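Local coordinates for putative GH105 family protein (PDB 3QWT), which is of unknown function but probably acts as a member of GH105, a glycoside hydrolase family that cleaves unsaturated uronic acid from the non-reducing end of oligosaccharides, at residues A[92-96]-A[117-121]; A[291-295]-A[338-342]. The contacts are given in a common frame with arbitrary orientation. Numbering follows the deposited sequence.

Interaction 1 (A[92-96]-A[117-121]); sequences IDDWF and TLAYR
Two helical turns, 92-96 from helix 86-102 and 117-121 from helix 114-125, pass at a steep angle: their short axes approach to 11.2 Å with 116° between N-to-C directions (signed crossing angle -116°). Each keeps one i to i+4 backbone bond, F96 N to I92 O (3.2 Å) and R121 N to T117 O (3.0 Å). The CA atoms nearest each other pair F96 with L118 (8.0 Å), D93 with R121 (8.2 Å) and I92 with T117 (8.4 Å), and side chains make the contact. F96 (chi1 m, chi2 -58°) points toward the other helix and sets its ring against L118 (chi1 t, chi2 p), whose CD1 lies 3.7 Å from the ring centroid and 7° off the normal, a CH-pi contact; F96 CZ also reaches L118 CB at 3.6 Å, while T117 CG2 sits at the ring edge. This is packing between consecutive helices of the alpha/alpha toroid, with L73 of helix 67-83 touching both F96 and T117. I92, chi1 m and chi2 t, lays CG2 on T117 CG2 (4.0 Å) and R121 CG (3.9 Å). R121 (chi1 to chi3 all m, chi4 135°) brings its guanidinium edge-on to D93 (chi1 m) in a bidentate salt bridge, R121 NE to D93 OD1 and R121 NH2 to D93 OD2, both 2.8 Å. R89 also pairs with D93 OD2, and R121 NH1 forms a second salt bridge, with E124.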
ATOM      1  N   ILE A  92       5.677  40.761   9.146  1.00 32.14           N
ATOM      2  CA  ILE A  92       4.969  39.615   9.724  1.00 30.46           C
ATOM      3  C   ILE A  92       5.674  39.048  10.957  1.00 31.36           C
ATOM      4  O   ILE A  92       5.082  38.943  12.049  1.00 27.01           O
ATOM      5  CB  ILE A  92       4.810  38.505   8.694  1.00 31.09           C
ATOM      6  CG1 ILE A  92       3.799  38.935   7.631  1.00 26.49           C
ATOM      7  CG2 ILE A  92       4.400  37.186   9.366  1.00 24.60           C
ATOM      8  CD1 ILE A  92       3.918  38.138   6.337  1.00 31.77           C
ATOM      9  N   ASP A  93       6.941  38.687  10.786  1.00 25.33           N
ATOM     10  CA  ASP A  93       7.695  38.116  11.894  1.00 35.32           C
ATOM     11  C   ASP A  93       7.766  39.079  13.085  1.00 40.00           C
ATOM     12  O   ASP A  93       7.639  38.659  14.243  1.00 36.33           O
ATOM     13  CB  ASP A  93       9.087  37.681  11.440  1.00 39.83           C
ATOM     14  CG  ASP A  93       9.040  36.536  10.431  1.00 42.56           C
ATOM     15  OD1 ASP A  93       7.935  35.985  10.177  1.00 33.54           O
ATOM     16  OD2 ASP A  93      10.116  36.194   9.892  1.00 43.63           O
ATOM     17  N   ASP A  94       7.941  40.371  12.797  1.00 40.41           N
ATOM     18  CA  ASP A  94       7.973  41.377  13.851  1.00 42.22           C
ATOM     19  C   ASP A  94       6.658  41.424  14.632  1.00 40.93           C
ATOM     20  O   ASP A  94       6.671  41.468  15.854  1.00 41.57           O
ATOM     21  CB  ASP A  94       8.305  42.766  13.293  1.00 45.64           C
ATOM     22  CG  ASP A  94       9.762  42.903  12.887  1.00 46.75           C
ATOM     23  OD1 ASP A  94      10.580  42.039  13.270  1.00 43.24           O
ATOM     24  OD2 ASP A  94      10.081  43.887  12.185  1.00 52.48           O
ATOM     25  N   TRP A  95       5.525  41.429  13.936  1.00 34.24           N
ATOM     26  CA  TRP A  95       4.257  41.450  14.644  1.00 36.19           C
ATOM     27  C   TRP A  95       4.185  40.285  15.621  1.00 37.16           C
ATOM     28  O   TRP A  95       3.788  40.450  16.778  1.00 35.61           O
ATOM     29  CB  TRP A  95       3.079  41.371  13.681  1.00 30.82           C
ATOM     30  CG  TRP A  95       1.755  41.594  14.354  1.00 34.55           C
ATOM     31  CD1 TRP A  95       1.099  42.793  14.490  1.00 36.99           C
ATOM     32  CD2 TRP A  95       0.918  40.608  14.975  1.00 33.03           C
ATOM     33  NE1 TRP A  95      -0.084  42.608  15.148  1.00 32.41           N
ATOM     34  CE2 TRP A  95      -0.228  41.282  15.461  1.00 30.79           C
ATOM     35  CE3 TRP A  95       1.018  39.221  15.163  1.00 28.39           C
ATOM     36  CZ2 TRP A  95      -1.269  40.620  16.125  1.00 28.76           C
ATOM     37  CZ3 TRP A  95      -0.019  38.560  15.823  1.00 27.83           C
ATOM     38  CH2 TRP A  95      -1.151  39.263  16.292  1.00 24.89           C
ATOM     39  N   PHE A  96       4.548  39.101  15.151  1.00 32.98           N
ATOM     40  CA  PHE A  96       4.515  37.927  16.012  1.00 33.36           C
ATOM     41  C   PHE A  96       5.477  38.039  17.186  1.00 30.33           C
ATOM     42  O   PHE A  96       5.120  37.710  18.308  1.00 32.12           O
ATOM     43  CB  PHE A  96       4.778  36.642  15.224  1.00 27.50           C
ATOM     44  CG  PHE A  96       3.582  36.155  14.467  1.00 26.72           C
ATOM     45  CD1 PHE A  96       2.405  35.863  15.132  1.00 21.72           C
ATOM     46  CD2 PHE A  96       3.627  35.999  13.091  1.00 28.41           C
ATOM     47  CE1 PHE A  96       1.288  35.430  14.447  1.00 24.91           C
ATOM     48  CE2 PHE A  96       2.516  35.558  12.398  1.00 28.07           C
ATOM     49  CZ  PHE A  96       1.347  35.276  13.078  1.00 32.55           C
ATOM     50  N   THR A 117      -1.527  32.595   9.612  1.00 25.73           N
ATOM     51  CA  THR A 117      -0.275  33.079   9.030  1.00 25.21           C
ATOM     52  C   THR A 117       0.945  32.468   9.715  1.00 33.26           C
ATOM     53  O   THR A 117       1.949  32.145   9.068  1.00 32.07           O
ATOM     54  CB  THR A 117      -0.214  34.605   9.057  1.00 27.03           C
ATOM     55  OG1 THR A 117      -1.314  35.124   8.300  1.00 33.58           O
ATOM     56  CG2 THR A 117       1.091  35.119   8.465  1.00 29.65           C
ATOM     57  N   LEU A 118       0.846  32.294  11.027  1.00 26.87           N
ATOM     58  CA  LEU A 118       1.921  31.674  11.772  1.00 34.20           C
ATOM     59  C   LEU A 118       2.156  30.253  11.259  1.00 36.27           C
ATOM     60  O   LEU A 118       3.306  29.789  11.155  1.00 29.43           O
ATOM     61  CB  LEU A 118       1.593  31.641  13.262  1.00 22.88           C
ATOM     62  CG  LEU A 118       2.803  31.255  14.109  1.00 24.83           C
ATOM     63  CD1 LEU A 118       3.950  32.289  14.011  1.00 26.97           C
ATOM     64  CD2 LEU A 118       2.389  30.998  15.556  1.00 18.35           C
ATOM     65  N   ALA A 119       1.061  29.572  10.934  1.00 27.11           N
ATOM     66  CA  ALA A 119       1.173  28.214  10.425  1.00 31.76           C
ATOM     67  C   ALA A 119       2.046  28.212   9.184  1.00 30.62           C
ATOM     68  O   ALA A 119       2.941  27.387   9.057  1.00 31.23           O
ATOM     69  CB  ALA A 119      -0.214  27.594  10.130  1.00 25.62           C
ATOM     70  N   TYR A 120       1.796  29.153   8.282  1.00 30.29           N
ATOM     71  CA  TYR A 120       2.586  29.238   7.065  1.00 29.00           C
ATOM     72  C   TYR A 120       4.041  29.589   7.368  1.00 32.56           C
ATOM     73  O   TYR A 120       4.955  29.102   6.716  1.00 34.13           O
ATOM     74  CB  TYR A 120       2.007  30.275   6.113  1.00 24.76           C
ATOM     75  CG  TYR A 120       0.909  29.760   5.216  1.00 31.93           C
ATOM     76  CD1 TYR A 120      -0.436  30.052   5.482  1.00 29.35           C
ATOM     77  CD2 TYR A 120       1.208  28.979   4.102  1.00 30.85           C
ATOM     78  CE1 TYR A 120      -1.448  29.590   4.650  1.00 29.61           C
ATOM     79  CE2 TYR A 120       0.201  28.509   3.270  1.00 32.02           C
ATOM     80  CZ  TYR A 120      -1.127  28.821   3.549  1.00 32.54           C
ATOM     81  OH  TYR A 120      -2.130  28.360   2.729  1.00 34.89           O
ATOM     82  N   ARG A 121       4.259  30.444   8.355  1.00 30.47           N
ATOM     83  CA  ARG A 121       5.624  30.825   8.678  1.00 28.91           C
ATOM     84  C   ARG A 121       6.358  29.643   9.310  1.00 27.58           C
ATOM     85  O   ARG A 121       7.530  29.413   9.032  1.00 30.88           O
ATOM     86  CB  ARG A 121       5.679  32.086   9.558  1.00 25.89           C
ATOM     87  CG  ARG A 121       5.226  33.376   8.840  1.00 26.03           C
ATOM     88  CD  ARG A 121       6.156  33.758   7.684  1.00 38.82           C
ATOM     89  NE  ARG A 121       7.500  34.131   8.134  1.00 41.45           N
ATOM     90  CZ  ARG A 121       8.631  33.709   7.575  1.00 40.36           C
ATOM     91  NH1 ARG A 121       8.591  32.889   6.536  1.00 34.19           N
ATOM     92  NH2 ARG A 121       9.809  34.096   8.065  1.00 38.48           N
TER

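Interaction 2 (A[291-295]-A[338-342]); sequences YLEAS and LLQTS
At the N-terminus of helix 294-309, a side-chain cap and a tight turn of the loop 338-342 lock together. Residues 291-293 are extended, and E293 is the N-cap: with chi1 t and chi2 m its OE1 accepts from S295 N at 3.1 Å and S295 OG at 2.5 Å, and across the contact from S342 N, again at 3.1 Å. In the partner segment, Q340 centres an inverse gamma turn (phi/psi -80/56), with T341 N bonded to L339 O at 2.8 Å. Q340 O accepts from A294 N at 2.8 Å, where the CA atoms of A294 and Q340 come within 5.0 Å. The junction thus ties the start of a toroid helix to the loop leading toward helix 351-355. A294 CB packs on L338 CG (3.8 Å; L338 chi1 t, chi2 p), and T341 OG1, chi1 m, bonds L338 O at 3.0 Å. Y291, chi1 p, brings OH to 3.8 Å from S342 CB. R232 donates through NH2 to both S295 OG and S342 OG.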
ATOM      1  N   TYR A 291     -24.749  52.142   1.606  1.00 51.17           N
ATOM      2  CA  TYR A 291     -23.490  52.617   1.073  1.00 48.51           C
ATOM      3  C   TYR A 291     -22.710  51.438   0.487  1.00 51.49           C
ATOM      4  O   TYR A 291     -22.890  50.289   0.892  1.00 46.72           O
ATOM      5  CB  TYR A 291     -22.674  53.401   2.112  1.00 54.61           C
ATOM      6  CG  TYR A 291     -22.347  52.714   3.433  1.00 58.19           C
ATOM      7  CD1 TYR A 291     -21.300  51.805   3.530  1.00 57.28           C
ATOM      8  CD2 TYR A 291     -23.042  53.032   4.600  1.00 63.77           C
ATOM      9  CE1 TYR A 291     -20.971  51.205   4.745  1.00 56.74           C
ATOM     10  CE2 TYR A 291     -22.725  52.436   5.818  1.00 62.45           C
ATOM     11  CZ  TYR A 291     -21.690  51.523   5.880  1.00 62.06           C
ATOM     12  OH  TYR A 291     -21.369  50.927   7.075  1.00 62.21           O
ATOM     13  N   LEU A 292     -21.884  51.723  -0.509  1.00 52.67           N
ATOM     14  CA  LEU A 292     -20.972  50.732  -1.042  1.00 53.47           C
ATOM     15  C   LEU A 292     -19.895  50.456   0.009  1.00 49.85           C
ATOM     16  O   LEU A 292     -19.567  51.331   0.802  1.00 46.66           O
ATOM     17  CB  LEU A 292     -20.348  51.261  -2.329  1.00 54.71           C
ATOM     18  CG  LEU A 292     -21.375  51.590  -3.409  1.00 53.00           C
ATOM     19  CD1 LEU A 292     -20.725  52.347  -4.535  1.00 51.78           C
ATOM     20  CD2 LEU A 292     -22.020  50.312  -3.918  1.00 51.04           C
ATOM     21  N   GLU A 293     -19.356  49.241   0.032  1.00 42.68           N
ATOM     22  CA  GLU A 293     -18.335  48.925   1.013  1.00 39.73           C
ATOM     23  C   GLU A 293     -17.142  48.235   0.351  1.00 42.12           C
ATOM     24  O   GLU A 293     -17.250  47.140  -0.223  1.00 38.80           O
ATOM     25  CB  GLU A 293     -18.935  48.100   2.153  1.00 44.61           C
ATOM     26  CG  GLU A 293     -18.162  48.162   3.461  1.00 50.64           C
ATOM     27  CD  GLU A 293     -16.883  47.336   3.427  1.00 52.51           C
ATOM     28  OE1 GLU A 293     -15.845  47.799   3.933  1.00 57.77           O
ATOM     29  OE2 GLU A 293     -16.918  46.216   2.898  1.00 49.55           O
ATOM     30  N   ALA A 294     -16.002  48.904   0.444  1.00 45.93           N
ATOM     31  CA  ALA A 294     -14.780  48.513  -0.245  1.00 48.39           C
ATOM     32  C   ALA A 294     -14.108  47.214   0.238  1.00 45.34           C
ATOM     33  O   ALA A 294     -13.538  46.472  -0.563  1.00 49.65           O
ATOM     34  CB  ALA A 294     -13.784  49.669  -0.208  1.00 43.43           C
ATOM     35  N   SER A 295     -14.160  46.931   1.531  1.00 41.79           N
ATOM     36  CA  SER A 295     -13.403  45.794   2.033  1.00 41.29           C
ATOM     37  C   SER A 295     -14.091  44.486   1.648  1.00 43.24           C
ATOM     38  O   SER A 295     -13.435  43.529   1.231  1.00 40.41           O
ATOM     39  CB  SER A 295     -13.167  45.887   3.542  1.00 40.83           C
ATOM     40  OG  SER A 295     -14.370  45.795   4.284  1.00 40.94           O
ATOM     41  N   LEU A 338      -7.589  52.399   2.001  1.00 53.79           N
ATOM     42  CA  LEU A 338      -8.738  51.904   1.258  1.00 54.11           C
ATOM     43  C   LEU A 338      -9.954  52.671   1.731  1.00 55.08           C
ATOM     44  O   LEU A 338     -10.366  52.524   2.876  1.00 57.45           O
ATOM     45  CB  LEU A 338      -8.930  50.396   1.462  1.00 49.95           C
ATOM     46  CG  LEU A 338     -10.026  49.789   0.580  1.00 50.28           C
ATOM     47  CD1 LEU A 338      -9.711  50.031  -0.878  1.00 48.84           C
ATOM     48  CD2 LEU A 338     -10.219  48.289   0.844  1.00 50.46           C
ATOM     49  N   LEU A 339     -10.526  53.488   0.849  1.00 54.49           N
ATOM     50  CA  LEU A 339     -11.520  54.478   1.273  1.00 66.93           C
ATOM     51  C   LEU A 339     -12.767  53.959   2.009  1.00 76.25           C
ATOM     52  O   LEU A 339     -12.881  54.132   3.224  1.00 89.69           O
ATOM     53  CB  LEU A 339     -11.894  55.422   0.121  1.00 63.19           C
ATOM     54  CG  LEU A 339     -10.753  56.380  -0.234  1.00 58.40           C
ATOM     55  CD1 LEU A 339     -11.107  57.277  -1.421  1.00 61.89           C
ATOM     56  CD2 LEU A 339     -10.347  57.204   0.991  1.00 63.79           C
ATOM     57  N   GLN A 340     -13.697  53.338   1.297  1.00 65.92           N
ATOM     58  CA  GLN A 340     -14.980  52.980   1.904  1.00 64.31           C
ATOM     59  C   GLN A 340     -14.961  51.711   2.775  1.00 61.85           C
ATOM     60  O   GLN A 340     -15.732  50.779   2.544  1.00 61.29           O
ATOM     61  CB  GLN A 340     -16.035  52.826   0.816  1.00 60.72           C
ATOM     62  CG  GLN A 340     -16.404  54.110   0.145  1.00 62.89           C
ATOM     63  CD  GLN A 340     -17.581  54.781   0.816  1.00 64.52           C
ATOM     64  OE1 GLN A 340     -18.701  54.268   0.796  1.00 64.67           O
ATOM     65  NE2 GLN A 340     -17.334  55.933   1.422  1.00 64.10           N
ATOM     66  N   THR A 341     -14.093  51.676   3.778  1.00 52.31           N
ATOM     67  CA  THR A 341     -14.061  50.565   4.718  1.00 47.86           C
ATOM     68  C   THR A 341     -15.007  50.809   5.907  1.00 49.53           C
ATOM     69  O   THR A 341     -14.998  51.887   6.496  1.00 55.57           O
ATOM     70  CB  THR A 341     -12.633  50.357   5.263  1.00 49.58           C
ATOM     71  OG1 THR A 341     -11.720  50.155   4.174  1.00 50.52           O
ATOM     72  CG2 THR A 341     -12.590  49.177   6.236  1.00 39.99           C
ATOM     73  N   SER A 342     -15.813  49.808   6.261  1.00 45.99           N
ATOM     74  CA  SER A 342     -16.679  49.878   7.444  1.00 40.73           C
ATOM     75  C   SER A 342     -15.988  49.269   8.654  1.00 37.37           C
ATOM     76  O   SER A 342     -15.239  48.295   8.540  1.00 37.06           O
ATOM     77  CB  SER A 342     -18.025  49.167   7.217  1.00 46.79           C
ATOM     78  OG  SER A 342     -17.871  47.751   7.085  1.00 50.53           O
TER

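How the interactions relate
Interactions 1 and 2 follow one another along the chain, the first closing well before the second opens, and both belong to the same glycoside hydrolase fold. Their centres lie about 27 Å apart and their nearest atoms about 16 Å, so they do not touch; from the centre of the chain their centres stand about 17 and 14 Å respectively. They represent two kinds of joint in the alpha/alpha toroid: 92-96 with 117-121 packs helix on helix through side chains, whereas 291-295 with 338-342 joins a helix start to a loop, with two hydrogen bonds across it, from A294 N and S342 N, and apolar packing beside them. Both are mostly buried within the chain, and neither is touched by another subunit.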